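Local coordinates for nitrosopumilus output domain-containing protein (Pyrococcus horikoshii, PDB 2P9X) that is of unknown function but binds zinc ions and folds as a compact domain built of helices without strands, at residues 63-66 against 67-71; 87-90 against 91-95; 6-9 against 10-14; 75-78 against 79-83. One frame throughout, in Å; residues are numbered along the deposited sequence.

Contact 1 (63-66 against 67-71); sequences RLLE and MVIIS
Arg63 and Met67 meet one turn apart on helix 59-76, the methionine sulfur lying over one face of the guanidinium with SD 3.8 Å from Arg63 NH2. Each of the three nitrogens of that arginine has a partner. Arg63 NH1 gives a salt bridge of 2.6 Å to Glu66 OE1, leaving in the guanidinium plane but arriving 38° out of the carboxylate plane. NE and NH2 donate to Val19 O and Glu18 O of the second subunit, so the arginine joins its own glutamate to a neighbouring chain. Bends at chi2 and chi3 bring the guanidinium round beside Met67. Glu66 is just as well supplied: its CG stands opposite the backbone N (chi1 -172°) and the chain runs straight out, which brings OE2 to a salt bridge with Lys50 NZ and a hydrogen bond from Leu86 N. With two positive partners and a helix-start N-H around it, this buried carboxylate is probably ionised, although Glu87 lies close by. The carbonyls are taken up by regular helix bonds of 2.8 to 3.0 Å: Met67 N to Arg63 O, Val68 N to Leu64 O, Ile69 N to Leu65 O and Ile70 N to Glu66 O. On the apolar flank Leu65 CG touches Ile69 CD1 at 3.8 Å, and Ile69 goes on to Ile12 and Leu89. The whole is an alpha-helix with an i to i+3 salt bridge, one flank packed in the helical core and another at a subunit interface.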
ATOM      1  N   ARG A  63       7.075  -7.956   1.875  1.00 20.81           N
ATOM      2  CA  ARG A  63       7.439  -9.092   2.719  1.00 21.21           C
ATOM      3  C   ARG A  63       6.413 -10.213   2.590  1.00 21.48           C
ATOM      4  O   ARG A  63       6.781 -11.382   2.485  1.00 21.08           O
ATOM      5  CB  ARG A  63       7.557  -8.655   4.183  1.00 23.50           C
ATOM      6  CG  ARG A  63       8.956  -8.178   4.561  1.00 25.45           C
ATOM      7  CD  ARG A  63       9.932  -9.350   4.557  1.00 27.51           C
ATOM      8  NE  ARG A  63       9.626 -10.291   5.630  1.00 28.29           N
ATOM      9  CZ  ARG A  63       9.795 -11.606   5.553  1.00 28.33           C
ATOM     10  NH1 ARG A  63      10.271 -12.160   4.441  1.00 29.28           N
ATOM     11  NH2 ARG A  63       9.492 -12.369   6.590  1.00 28.02           N
ATOM     12  N   LEU A  64       5.130  -9.849   2.597  1.00 20.22           N
ATOM     13  CA  LEU A  64       4.058 -10.831   2.466  1.00 20.56           C
ATOM     14  C   LEU A  64       4.199 -11.584   1.142  1.00 21.00           C
ATOM     15  O   LEU A  64       4.067 -12.807   1.107  1.00 21.22           O
ATOM     16  CB  LEU A  64       2.686 -10.141   2.557  1.00 19.78           C
ATOM     17  CG  LEU A  64       2.269  -9.676   3.963  1.00 19.85           C
ATOM     18  CD1 LEU A  64       1.025  -8.804   3.891  1.00 22.18           C
ATOM     19  CD2 LEU A  64       1.998 -10.899   4.841  1.00 20.39           C
ATOM     20  N   LEU A  65       4.474 -10.862   0.056  1.00 20.22           N
ATOM     21  CA  LEU A  65       4.644 -11.508  -1.244  1.00 20.16           C
ATOM     22  C   LEU A  65       5.848 -12.450  -1.201  1.00 20.14           C
ATOM     23  O   LEU A  65       5.800 -13.566  -1.723  1.00 20.37           O
ATOM     24  CB  LEU A  65       4.847 -10.460  -2.346  1.00 20.67           C
ATOM     25  CG  LEU A  65       5.092 -11.043  -3.743  1.00 21.70           C
ATOM     26  CD1 LEU A  65       3.887 -11.869  -4.188  1.00 22.21           C
ATOM     27  CD2 LEU A  65       5.360  -9.910  -4.724  1.00 23.37           C
ATOM     28  N   GLU A  66       6.926 -12.003  -0.565  1.00 20.01           N
ATOM     29  CA  GLU A  66       8.129 -12.822  -0.451  1.00 20.02           C
ATOM     30  C   GLU A  66       7.783 -14.133   0.256  1.00 21.17           C
ATOM     31  O   GLU A  66       8.137 -15.214  -0.211  1.00 21.61           O
ATOM     32  CB  GLU A  66       9.206 -12.070   0.336  1.00 22.44           C
ATOM     33  CG  GLU A  66      10.564 -12.755   0.357  1.00 23.49           C
ATOM     34  CD  GLU A  66      11.621 -11.949   1.100  1.00 25.79           C
ATOM     35  OE1 GLU A  66      11.307 -11.360   2.160  1.00 28.62           O
ATOM     36  OE2 GLU A  66      12.776 -11.911   0.634  1.00 27.76           O
ATOM     37  N   MET A  67       7.076 -14.031   1.378  1.00 21.18           N
ATOM     38  CA  MET A  67       6.689 -15.218   2.135  1.00 22.02           C
ATOM     39  C   MET A  67       5.840 -16.160   1.291  1.00 21.98           C
ATOM     40  O   MET A  67       6.034 -17.379   1.319  1.00 24.89           O
ATOM     41  CB  MET A  67       5.926 -14.802   3.391  1.00 22.77           C
ATOM     42  CG  MET A  67       6.831 -14.185   4.441  1.00 24.59           C
ATOM     43  SD  MET A  67       5.931 -13.309   5.729  1.00 22.40           S
ATOM     44  CE  MET A  67       5.201 -14.685   6.616  1.00 26.44           C
ATOM     45  N   VAL A  68       4.900 -15.595   0.542  1.00 20.85           N
ATOM     46  CA  VAL A  68       4.037 -16.391  -0.312  1.00 21.41           C
ATOM     47  C   VAL A  68       4.838 -17.075  -1.423  1.00 21.72           C
ATOM     48  O   VAL A  68       4.627 -18.252  -1.706  1.00 24.05           O
ATOM     49  CB  VAL A  68       2.916 -15.521  -0.917  1.00 22.45           C
ATOM     50  CG1 VAL A  68       2.193 -16.284  -2.006  1.00 24.82           C
ATOM     51  CG2 VAL A  68       1.931 -15.120   0.180  1.00 22.38           C
ATOM     52  N   ILE A  69       5.776 -16.354  -2.035  1.00 21.54           N
ATOM     53  CA  ILE A  69       6.584 -16.943  -3.099  1.00 21.67           C
ATOM     54  C   ILE A  69       7.411 -18.115  -2.577  1.00 23.28           C
ATOM     55  O   ILE A  69       7.473 -19.173  -3.205  1.00 23.52           O
ATOM     56  CB  ILE A  69       7.542 -15.899  -3.734  1.00 20.93           C
ATOM     57  CG1 ILE A  69       6.732 -14.859  -4.510  1.00 21.44           C
ATOM     58  CG2 ILE A  69       8.544 -16.599  -4.658  1.00 21.40           C
ATOM     59  CD1 ILE A  69       7.556 -13.668  -4.982  1.00 20.44           C
ATOM     60  N   ILE A  70       8.052 -17.927  -1.430  1.00 24.78           N
ATOM     61  CA  ILE A  70       8.880 -18.984  -0.853  1.00 25.53           C
ATOM     62  C   ILE A  70       8.045 -20.222  -0.556  1.00 26.74           C
ATOM     63  O   ILE A  70       8.452 -21.347  -0.856  1.00 26.72           O
ATOM     64  CB  ILE A  70       9.576 -18.496   0.436  1.00 25.05           C
ATOM     65  CG1 ILE A  70      10.552 -17.365   0.090  1.00 26.89           C
ATOM     66  CG2 ILE A  70      10.329 -19.650   1.100  1.00 28.78           C
ATOM     67  CD1 ILE A  70      11.206 -16.712   1.298  1.00 27.43           C
ATOM     68  N   SER A  71       6.865 -20.006   0.016  1.00 27.77           N
ATOM     69  CA  SER A  71       5.963 -21.102   0.352  1.00 30.08           C
ATOM     70  C   SER A  71       5.521 -21.872  -0.891  1.00 30.53           C
ATOM     71  O   SER A  71       5.471 -23.105  -0.884  1.00 29.19           O
ATOM     72  CB  SER A  71       4.732 -20.560   1.086  1.00 32.02           C
ATOM     73  OG  SER A  71       5.075 -20.101   2.381  1.00 39.51           O
TER

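Contact 2 (87-90 against 91-95); sequences EELV and SEIRK
Glu87 O takes the N-H of Ser91 at 3.0 Å, a main-chain bond near the start of helix 86-97. The Glu87 side chain packs on Pro46 and Gln47 of helix 46-57. At Glu88 the carboxylate has its main partner outside the turn, the backbone N of Asn84, while Glu88 N is bonded to Ser85 OG. Glu92 sits one turn further on the same side, and Glu88 OE1 lies 4.7 Å from Glu92 OE2, without contact. The Glu92 side chain packs on Ile81 and Ala83 of the preceding loop, though the place of its CG is doubtful in the model. With an alanine here, those two loop residues would probably lose the chain that packs on them, opening a gap between loop and helix. Leu89 comes next: its O accepts from Ile93 N at 2.9 Å, and Leu89 CG lies 4.3 Å from Ile93 CD1, both side chains packing on Leu8 and Leu73. Last, Val90 O accepts from Arg94 N at 2.9 Å. Val90 CG1, set opposite the backbone N (chi1 171°), leans on the aliphatic part of Arg94, 3.9 Å from its CD, the two chains running side by side. The arginine's charged end goes on to a salt bridge with the C-terminal carboxylate of Glu99. Chemically the turn is divided: leucine, isoleucine and valine form one flank, and on a neighbouring flank the two acids may repel if both are charged, Glu88 being anchored by a hydrogen bond from Asn84 N.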
ATOM      1  N   GLU A  87      16.462 -13.907  -1.982  1.00 27.44           N
ATOM      2  CA  GLU A  87      17.862 -14.050  -2.382  1.00 27.92           C
ATOM      3  C   GLU A  87      18.355 -15.455  -2.072  1.00 28.22           C
ATOM      4  O   GLU A  87      19.019 -16.087  -2.900  1.00 28.57           O
ATOM      5  CB  GLU A  87      18.756 -13.032  -1.664  1.00 29.20           C
ATOM      6  CG  GLU A  87      18.554 -11.608  -2.125  1.00 30.93           C
ATOM      7  CD  GLU A  87      17.584 -10.844  -1.250  1.00 31.67           C
ATOM      8  OE1 GLU A  87      16.650 -11.465  -0.701  1.00 30.79           O
ATOM      9  OE2 GLU A  87      17.757  -9.616  -1.120  1.00 33.35           O
ATOM     10  N   GLU A  88      18.037 -15.940  -0.876  1.00 27.84           N
ATOM     11  CA  GLU A  88      18.440 -17.285  -0.485  1.00 29.62           C
ATOM     12  C   GLU A  88      17.716 -18.312  -1.346  1.00 28.60           C
ATOM     13  O   GLU A  88      18.269 -19.364  -1.672  1.00 29.49           O
ATOM     14  CB  GLU A  88      18.113 -17.543   0.985  1.00 31.14           C
ATOM     15  CG  GLU A  88      18.965 -16.753   1.956  1.00 36.87           C
ATOM     16  CD  GLU A  88      18.577 -16.992   3.404  1.00 39.87           C
ATOM     17  OE1 GLU A  88      17.636 -17.778   3.658  1.00 40.39           O
ATOM     18  OE2 GLU A  88      19.215 -16.387   4.289  1.00 43.43           O
ATOM     19  N   LEU A  89      16.471 -18.005  -1.714  1.00 27.09           N
ATOM     20  CA  LEU A  89      15.673 -18.914  -2.531  1.00 26.82           C
ATOM     21  C   LEU A  89      16.296 -19.097  -3.912  1.00 26.33           C
ATOM     22  O   LEU A  89      16.365 -20.216  -4.430  1.00 27.48           O
ATOM     23  CB  LEU A  89      14.242 -18.383  -2.677  1.00 25.95           C
ATOM     24  CG  LEU A  89      13.252 -19.291  -3.412  1.00 26.81           C
ATOM     25  CD1 LEU A  89      12.981 -20.543  -2.580  1.00 26.91           C
ATOM     26  CD2 LEU A  89      11.955 -18.535  -3.681  1.00 25.37           C
ATOM     27  N   VAL A  90      16.742 -17.998  -4.512  1.00 24.70           N
ATOM     28  CA  VAL A  90      17.363 -18.053  -5.828  1.00 25.18           C
ATOM     29  C   VAL A  90      18.687 -18.801  -5.725  1.00 26.37           C
ATOM     30  O   VAL A  90      19.036 -19.591  -6.602  1.00 26.48           O
ATOM     31  CB  VAL A  90      17.603 -16.630  -6.388  1.00 26.09           C
ATOM     32  CG1 VAL A  90      18.446 -16.691  -7.654  1.00 24.42           C
ATOM     33  CG2 VAL A  90      16.255 -15.970  -6.686  1.00 25.10           C
ATOM     34  N   SER A  91      19.419 -18.548  -4.645  1.00 27.76           N
ATOM     35  CA  SER A  91      20.699 -19.213  -4.433  1.00 29.85           C
ATOM     36  C   SER A  91      20.495 -20.717  -4.319  1.00 29.95           C
ATOM     37  O   SER A  91      21.254 -21.498  -4.890  1.00 30.95           O
ATOM     38  CB  SER A  91      21.373 -18.682  -3.168  1.00 31.35           C
ATOM     39  OG  SER A  91      21.796 -17.343  -3.354  1.00 37.45           O
ATOM     40  N   GLU A  92      19.465 -21.118  -3.580  1.00 29.91           N
ATOM     41  CA  GLU A  92      19.168 -22.531  -3.401  1.00 31.21           C
ATOM     42  C   GLU A  92      18.731 -23.179  -4.707  1.00 30.30           C
ATOM     43  O   GLU A  92      19.128 -24.306  -5.013  1.00 29.52           O
ATOM     44  CB  GLU A  92      18.094 -22.713  -2.326  1.00 35.47           C
ATOM     45  CG  GLU A  92      18.281 -21.769  -1.142  1.00 42.69           C
ATOM     46  CD  GLU A  92      18.162 -22.463   0.201  1.00 47.48           C
ATOM     47  OE1 GLU A  92      18.217 -23.712   0.235  1.00 50.45           O
ATOM     48  OE2 GLU A  92      18.033 -21.758   1.227  1.00 49.34           O
ATOM     49  N   ILE A  93      17.917 -22.471  -5.485  1.00 28.69           N
ATOM     50  CA  ILE A  93      17.461 -23.004  -6.766  1.00 28.19           C
ATOM     51  C   ILE A  93      18.654 -23.209  -7.700  1.00 28.77           C
ATOM     52  O   ILE A  93      18.732 -24.213  -8.411  1.00 28.51           O
ATOM     53  CB  ILE A  93      16.459 -22.053  -7.447  1.00 27.80           C
ATOM     54  CG1 ILE A  93      15.148 -22.029  -6.660  1.00 27.03           C
ATOM     55  CG2 ILE A  93      16.211 -22.504  -8.885  1.00 28.93           C
ATOM     56  CD1 ILE A  93      14.144 -21.020  -7.202  1.00 25.72           C
ATOM     57  N   ARG A  94      19.580 -22.256  -7.706  1.00 29.44           N
ATOM     58  CA  ARG A  94      20.759 -22.365  -8.554  1.00 31.60           C
ATOM     59  C   ARG A  94      21.622 -23.550  -8.120  1.00 32.27           C
ATOM     60  O   ARG A  94      22.251 -24.202  -8.950  1.00 32.56           O
ATOM     61  CB  ARG A  94      21.567 -21.065  -8.513  1.00 33.35           C
ATOM     62  CG  ARG A  94      20.871 -19.899  -9.215  1.00 37.38           C
ATOM     63  CD  ARG A  94      21.620 -18.592  -9.015  1.00 41.39           C
ATOM     64  NE  ARG A  94      22.963 -18.616  -9.589  1.00 46.56           N
ATOM     65  CZ  ARG A  94      23.230 -18.490 -10.884  1.00 47.81           C
ATOM     66  NH1 ARG A  94      22.245 -18.326 -11.759  1.00 49.42           N
ATOM     67  NH2 ARG A  94      24.487 -18.522 -11.304  1.00 48.65           N
ATOM     68  N   LYS A  95      21.641 -23.836  -6.821  1.00 34.29           N
ATOM     69  CA  LYS A  95      22.423 -24.962  -6.320  1.00 37.00           C
ATOM     70  C   LYS A  95      21.764 -26.280  -6.712  1.00 37.15           C
ATOM     71  O   LYS A  95      22.447 -27.249  -7.055  1.00 37.96           O
ATOM     72  CB  LYS A  95      22.566 -24.886  -4.796  1.00 39.93           C
ATOM     73  CG  LYS A  95      23.374 -23.696  -4.312  1.00 44.64           C
ATOM     74  CD  LYS A  95      23.598 -23.744  -2.809  1.00 47.52           C
ATOM     75  CE  LYS A  95      24.398 -22.537  -2.336  1.00 50.32           C
ATOM     76  NZ  LYS A  95      24.602 -22.549  -0.861  1.00 52.07           N
TER

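Contact 3 (6-9 against 10-14); sequences DILT and KTIIL
Amphipathic helix 3-19 contains, at Ile7 and Thr11, a carbonyl gripped twice by one residue. Ile7 O accepts from Thr11 OG1 at 2.6 Å and also from Thr11 N at 3.0 Å, the two donors arriving from opposite faces of the carbonyl plane. Thr11 OG1 stands beside its own backbone N (chi1 -59°), which swings the hydroxyl back over the preceding turn; it also lies 4.0 Å from Ile7 CG2. In this way a buried hydroxyl is satisfied within its own helix, next to Lys72, Leu73 and Arg76 of helix 59-76. A valine in its place has no hydroxyl, and Ile7 O would probably lose its second donor, leaving an apolar methyl pressed near that oxygen. The neighbouring carbonyls are used more simply: Lys10 N bonds Asp6 O, Ile12 N bonds Leu8 O and Ile13 N bonds Thr9 O, each at 3.0 Å. Leu8 and Ile12 make the inward side. Leu8 CD1 lies 4.0 Å from Ile12 CD1, and beyond them Leu8 reaches Leu89, Val90 and Ile93 of helix 86-97 while Ile12 reaches Ile39 and Ala42. A bound zinc ion lies about 5 Å from the Asp6 side chain; at the other end the side chain of Ile13 is about 4 Å from that of Glu24, which binds zinc in a structure of this protein, though none is bound there in this chain. Thr9 sends its hydroxyl back to Arg5 O and its methyl forward, alongside Ile13, with Thr9 CG2 3.7 Å from Ile13 CD1.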
ATOM      1  N   ASP A   6      12.992 -20.516 -15.133  1.00 20.83           N
ATOM      2  CA  ASP A   6      11.655 -20.833 -15.628  1.00 23.02           C
ATOM      3  C   ASP A   6      10.729 -21.216 -14.475  1.00 23.80           C
ATOM      4  O   ASP A   6       9.628 -20.682 -14.350  1.00 24.55           O
ATOM      5  CB  ASP A   6      11.747 -21.977 -16.646  1.00 26.38           C
ATOM      6  CG  ASP A   6      10.391 -22.419 -17.160  1.00 31.73           C
ATOM      7  OD1 ASP A   6       9.565 -21.544 -17.485  1.00 34.25           O
ATOM      8  OD2 ASP A   6      10.163 -23.640 -17.252  1.00 35.16           O
ATOM      9  N   ILE A   7      11.184 -22.125 -13.621  1.00 23.12           N
ATOM     10  CA  ILE A   7      10.372 -22.574 -12.495  1.00 22.75           C
ATOM     11  C   ILE A   7      10.053 -21.459 -11.503  1.00 23.23           C
ATOM     12  O   ILE A   7       8.919 -21.347 -11.026  1.00 23.19           O
ATOM     13  CB  ILE A   7      11.056 -23.733 -11.750  1.00 24.69           C
ATOM     14  CG1 ILE A   7      11.170 -24.942 -12.682  1.00 27.01           C
ATOM     15  CG2 ILE A   7      10.251 -24.108 -10.520  1.00 26.24           C
ATOM     16  CD1 ILE A   7      12.037 -26.061 -12.129  1.00 29.29           C
ATOM     17  N   LEU A   8      11.035 -20.625 -11.187  1.00 21.69           N
ATOM     18  CA  LEU A   8      10.764 -19.546 -10.240  1.00 19.86           C
ATOM     19  C   LEU A   8       9.797 -18.528 -10.835  1.00 20.38           C
ATOM     20  O   LEU A   8       8.840 -18.119 -10.184  1.00 23.06           O
ATOM     21  CB  LEU A   8      12.055 -18.838  -9.824  1.00 21.52           C
ATOM     22  CG  LEU A   8      11.837 -17.656  -8.870  1.00 21.65           C
ATOM     23  CD1 LEU A   8      11.069 -18.122  -7.643  1.00 22.35           C
ATOM     24  CD2 LEU A   8      13.176 -17.059  -8.465  1.00 23.67           C
ATOM     25  N   THR A   9      10.042 -18.126 -12.075  1.00 21.88           N
ATOM     26  CA  THR A   9       9.188 -17.138 -12.722  1.00 19.57           C
ATOM     27  C   THR A   9       7.750 -17.617 -12.850  1.00 21.65           C
ATOM     28  O   THR A   9       6.823 -16.885 -12.512  1.00 22.30           O
ATOM     29  CB  THR A   9       9.746 -16.750 -14.112  1.00 19.65           C
ATOM     30  OG1 THR A   9      11.070 -16.224 -13.953  1.00 23.43           O
ATOM     31  CG2 THR A   9       8.867 -15.677 -14.766  1.00 23.19           C
ATOM     32  N   LYS A  10       7.556 -18.846 -13.311  1.00 21.33           N
ATOM     33  CA  LYS A  10       6.200 -19.367 -13.458  1.00 22.83           C
ATOM     34  C   LYS A  10       5.499 -19.493 -12.111  1.00 22.42           C
ATOM     35  O   LYS A  10       4.312 -19.191 -11.991  1.00 22.06           O
ATOM     36  CB  LYS A  10       6.210 -20.728 -14.156  1.00 26.47           C
ATOM     37  CG  LYS A  10       4.818 -21.246 -14.499  1.00 31.71           C
ATOM     38  CD  LYS A  10       4.083 -20.267 -15.413  1.00 35.76           C
ATOM     39  CE  LYS A  10       2.671 -20.741 -15.735  1.00 39.68           C
ATOM     40  NZ  LYS A  10       2.498 -21.024 -17.188  1.00 42.08           N
ATOM     41  N   THR A  11       6.230 -19.941 -11.095  1.00 20.85           N
ATOM     42  CA  THR A  11       5.640 -20.095  -9.770  1.00 21.44           C
ATOM     43  C   THR A  11       5.154 -18.744  -9.265  1.00 21.02           C
ATOM     44  O   THR A  11       4.075 -18.646  -8.684  1.00 22.28           O
ATOM     45  CB  THR A  11       6.646 -20.668  -8.766  1.00 24.72           C
ATOM     46  OG1 THR A  11       7.098 -21.944  -9.229  1.00 26.49           O
ATOM     47  CG2 THR A  11       5.994 -20.841  -7.395  1.00 26.07           C
ATOM     48  N   ILE A  12       5.953 -17.703  -9.484  1.00 20.15           N
ATOM     49  CA  ILE A  12       5.563 -16.370  -9.044  1.00 19.78           C
ATOM     50  C   ILE A  12       4.332 -15.896  -9.811  1.00 19.22           C
ATOM     51  O   ILE A  12       3.386 -15.378  -9.224  1.00 21.18           O
ATOM     52  CB  ILE A  12       6.704 -15.349  -9.247  1.00 19.30           C
ATOM     53  CG1 ILE A  12       7.872 -15.698  -8.323  1.00 21.04           C
ATOM     54  CG2 ILE A  12       6.198 -13.938  -8.941  1.00 20.65           C
ATOM     55  CD1 ILE A  12       9.051 -14.745  -8.435  1.00 20.57           C
ATOM     56  N   ILE A  13       4.343 -16.086 -11.124  1.00 20.25           N
ATOM     57  CA  ILE A  13       3.215 -15.680 -11.944  1.00 20.30           C
ATOM     58  C   ILE A  13       1.924 -16.355 -11.476  1.00 21.14           C
ATOM     59  O   ILE A  13       0.880 -15.709 -11.388  1.00 20.17           O
ATOM     60  CB  ILE A  13       3.489 -15.999 -13.428  1.00 22.86           C
ATOM     61  CG1 ILE A  13       4.528 -15.010 -13.969  1.00 25.96           C
ATOM     62  CG2 ILE A  13       2.204 -15.932 -14.220  1.00 26.25           C
ATOM     63  CD1 ILE A  13       5.180 -15.449 -15.262  1.00 29.56           C
ATOM     64  N   LEU A  14       1.987 -17.647 -11.166  1.00 21.35           N
ATOM     65  CA  LEU A  14       0.786 -18.345 -10.699  1.00 22.12           C
ATOM     66  C   LEU A  14       0.345 -17.790  -9.344  1.00 22.83           C
ATOM     67  O   LEU A  14      -0.849 -17.675  -9.074  1.00 23.84           O
ATOM     68  CB  LEU A  14       1.037 -19.855 -10.601  1.00 23.68           C
ATOM     69  CG  LEU A  14       1.282 -20.577 -11.928  1.00 25.85           C
ATOM     70  CD1 LEU A  14       1.604 -22.035 -11.657  1.00 27.75           C
ATOM     71  CD2 LEU A  14       0.059 -20.457 -12.828  1.00 28.19           C
TER

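Contact 4 (75-78 against 79-83); sequences GRLG and EDIEA
Leu77 and Ile81 face each other across a beta turn, Gly78 to Ile81, at the point where helix 59-76 gives way to the loop leading into helix 86-97. One backbone bond closes the turn, Ile81 N to Gly78 O at 3.2 Å; it is bent, 148° at the hydrogen, and the donor stands well above the carbonyl plane. Leu77 carries CG beside its own backbone N (chi1 -84°) with an extended chi2. The backbone of the turn already points Ile81 toward the leucine, and with CG1 likewise beside its N (chi1 -75°) the end of the isoleucine chain meets Leu77. Only the far methyl of Ile81 makes the touch, and the two side chains cross at a slant. Outside the turn Leu77 leans on Tyr97 and Ile81 on Glu92, so this apolar pair lies against helix 86-97. Glu79, at the corner, has its CB against Gly78 C and a chain bent at chi2. In detail, Ile81 CD1 rests against two atoms of the leucine at equal distance, 3.9 Å from Leu77 CB and 3.9 Å from Leu77 CD1.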
ATOM      1  N   GLY A  75       6.386 -25.819  -2.225  1.00 40.23           N
ATOM      2  CA  GLY A  75       5.363 -26.766  -2.653  1.00 41.03           C
ATOM      3  C   GLY A  75       5.625 -27.272  -4.074  1.00 42.25           C
ATOM      4  O   GLY A  75       5.183 -28.342  -4.472  1.00 42.11           O
ATOM      5  N   ARG A  76       6.356 -26.475  -4.847  1.00 41.23           N
ATOM      6  CA  ARG A  76       6.684 -26.846  -6.220  1.00 41.87           C
ATOM      7  C   ARG A  76       7.901 -27.783  -6.306  1.00 41.82           C
ATOM      8  O   ARG A  76       7.967 -28.679  -7.135  1.00 41.85           O
ATOM      9  CB  ARG A  76       6.967 -25.564  -7.006  1.00 40.96           C
ATOM     10  CG  ARG A  76       6.608 -25.688  -8.485  1.00 41.75           C
ATOM     11  CD  ARG A  76       7.207 -26.949  -9.112  1.00 41.78           C
ATOM     12  NE  ARG A  76       7.365 -26.784 -10.560  1.00 40.46           N
ATOM     13  CZ  ARG A  76       8.100 -27.715 -11.199  1.00 38.61           C
ATOM     14  NH1 ARG A  76       8.626 -28.721 -10.524  1.00 37.52           N
ATOM     15  NH2 ARG A  76       8.291 -27.621 -12.521  1.00 38.38           N
ATOM     16  N   LEU A  77       8.903 -27.515  -5.440  1.00 43.42           N
ATOM     17  CA  LEU A  77      10.207 -28.182  -5.567  1.00 45.49           C
ATOM     18  C   LEU A  77      10.427 -29.211  -4.465  1.00 46.20           C
ATOM     19  O   LEU A  77      10.511 -30.419  -4.666  1.00 48.42           O
ATOM     20  CB  LEU A  77      11.288 -27.111  -5.414  1.00 45.95           C
ATOM     21  CG  LEU A  77      11.568 -26.377  -6.717  1.00 46.55           C
ATOM     22  CD1 LEU A  77      12.814 -25.500  -6.618  1.00 47.52           C
ATOM     23  CD2 LEU A  77      11.804 -27.318  -7.897  1.00 47.05           C
ATOM     24  N   GLY A  78      10.603 -28.650  -3.262  1.00 45.90           N
ATOM     25  CA  GLY A  78      10.773 -29.460  -2.075  1.00 45.37           C
ATOM     26  C   GLY A  78      10.129 -28.761  -0.879  1.00 45.97           C
ATOM     27  O   GLY A  78      10.325 -27.581  -0.626  1.00 44.58           O
ATOM     28  N   GLU A  79       9.306 -29.534  -0.156  1.00 42.70           N
ATOM     29  CA  GLU A  79       8.510 -28.934   0.906  1.00 44.46           C
ATOM     30  C   GLU A  79       9.364 -28.057   1.809  1.00 46.24           C
ATOM     31  O   GLU A  79       8.895 -27.153   2.485  1.00 45.37           O
ATOM     32  CB  GLU A  79       7.897 -30.061   1.733  1.00 43.14           C
ATOM     33  CG  GLU A  79       7.120 -31.051   0.868  1.00 42.23           C
ATOM     34  CD  GLU A  79       7.404 -32.453   1.348  1.00 43.49           C
ATOM     35  OE1 GLU A  79       6.832 -32.847   2.362  1.00 46.17           O
ATOM     36  OE2 GLU A  79       8.181 -33.145   0.706  1.00 46.49           O
ATOM     37  N   ASP A  80      10.661 -28.378   1.847  1.00 45.04           N
ATOM     38  CA  ASP A  80      11.461 -27.584   2.749  1.00 45.03           C
ATOM     39  C   ASP A  80      12.827 -27.241   2.164  1.00 45.03           C
ATOM     40  O   ASP A  80      13.859 -27.718   2.600  1.00 46.64           O
ATOM     41  CB  ASP A  80      11.635 -28.358   4.062  1.00 43.90           C
ATOM     42  CG  ASP A  80      11.722 -29.851   3.778  1.00 43.78           C
ATOM     43  OD1 ASP A  80      12.756 -30.304   3.292  1.00 45.61           O
ATOM     44  OD2 ASP A  80      10.742 -30.542   4.055  1.00 44.48           O
ATOM     45  N   ILE A  81      12.805 -26.424   1.098  1.00 48.87           N
ATOM     46  CA  ILE A  81      13.966 -25.572   0.911  1.00 49.02           C
ATOM     47  C   ILE A  81      14.067 -24.711   2.165  1.00 49.31           C
ATOM     48  O   ILE A  81      13.095 -24.511   2.884  1.00 51.52           O
ATOM     49  CB  ILE A  81      13.728 -24.690  -0.318  1.00 48.92           C
ATOM     50  CG1 ILE A  81      13.887 -25.517  -1.600  1.00 51.14           C
ATOM     51  CG2 ILE A  81      14.776 -23.558  -0.364  1.00 51.58           C
ATOM     52  CD1 ILE A  81      13.094 -24.927  -2.767  1.00 52.15           C
ATOM     53  N   GLU A  82      15.274 -24.234   2.486  1.00 51.35           N
ATOM     54  CA  GLU A  82      15.311 -23.578   3.787  1.00 53.06           C
ATOM     55  C   GLU A  82      15.283 -22.046   3.677  1.00 51.57           C
ATOM     56  O   GLU A  82      15.240 -21.326   4.663  1.00 52.82           O
ATOM     57  CB  GLU A  82      16.582 -24.050   4.500  1.00 55.89           C
ATOM     58  CG  GLU A  82      16.538 -25.546   4.812  1.00 59.62           C
ATOM     59  CD  GLU A  82      17.801 -25.965   5.531  1.00 61.35           C
ATOM     60  OE1 GLU A  82      18.118 -25.380   6.556  1.00 62.10           O
ATOM     61  OE2 GLU A  82      18.433 -26.920   5.081  1.00 62.55           O
ATOM     62  N   ALA A  83      15.339 -21.559   2.422  1.00 48.45           N
ATOM     63  CA  ALA A  83      15.374 -20.114   2.195  1.00 44.42           C
ATOM     64  C   ALA A  83      14.328 -19.356   3.021  1.00 41.66           C
ATOM     65  O   ALA A  83      13.166 -19.736   3.137  1.00 40.13           O
ATOM     66  CB  ALA A  83      15.167 -19.855   0.699  1.00 43.54           C
TER

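In the fold
From the N terminus the order is contact 3 on helix 3-19, then contact 1 on helix 59-76, contact 4 where that helix ends, and contact 2 on helix 86-97. All four are local and lie in series, so none nests in or crosses another, and only contact 4 turns the chain, in the connection between the last two long helices. Tertiary packing joins them. Contacts 1, 2 and 3 come together through Ile69, Leu89 and Leu8, one residue from each of the three helices. Contact 4 borders contact 3 through Arg76, and its Ala83 lies against Ile70 of contact 1 and against contact 2.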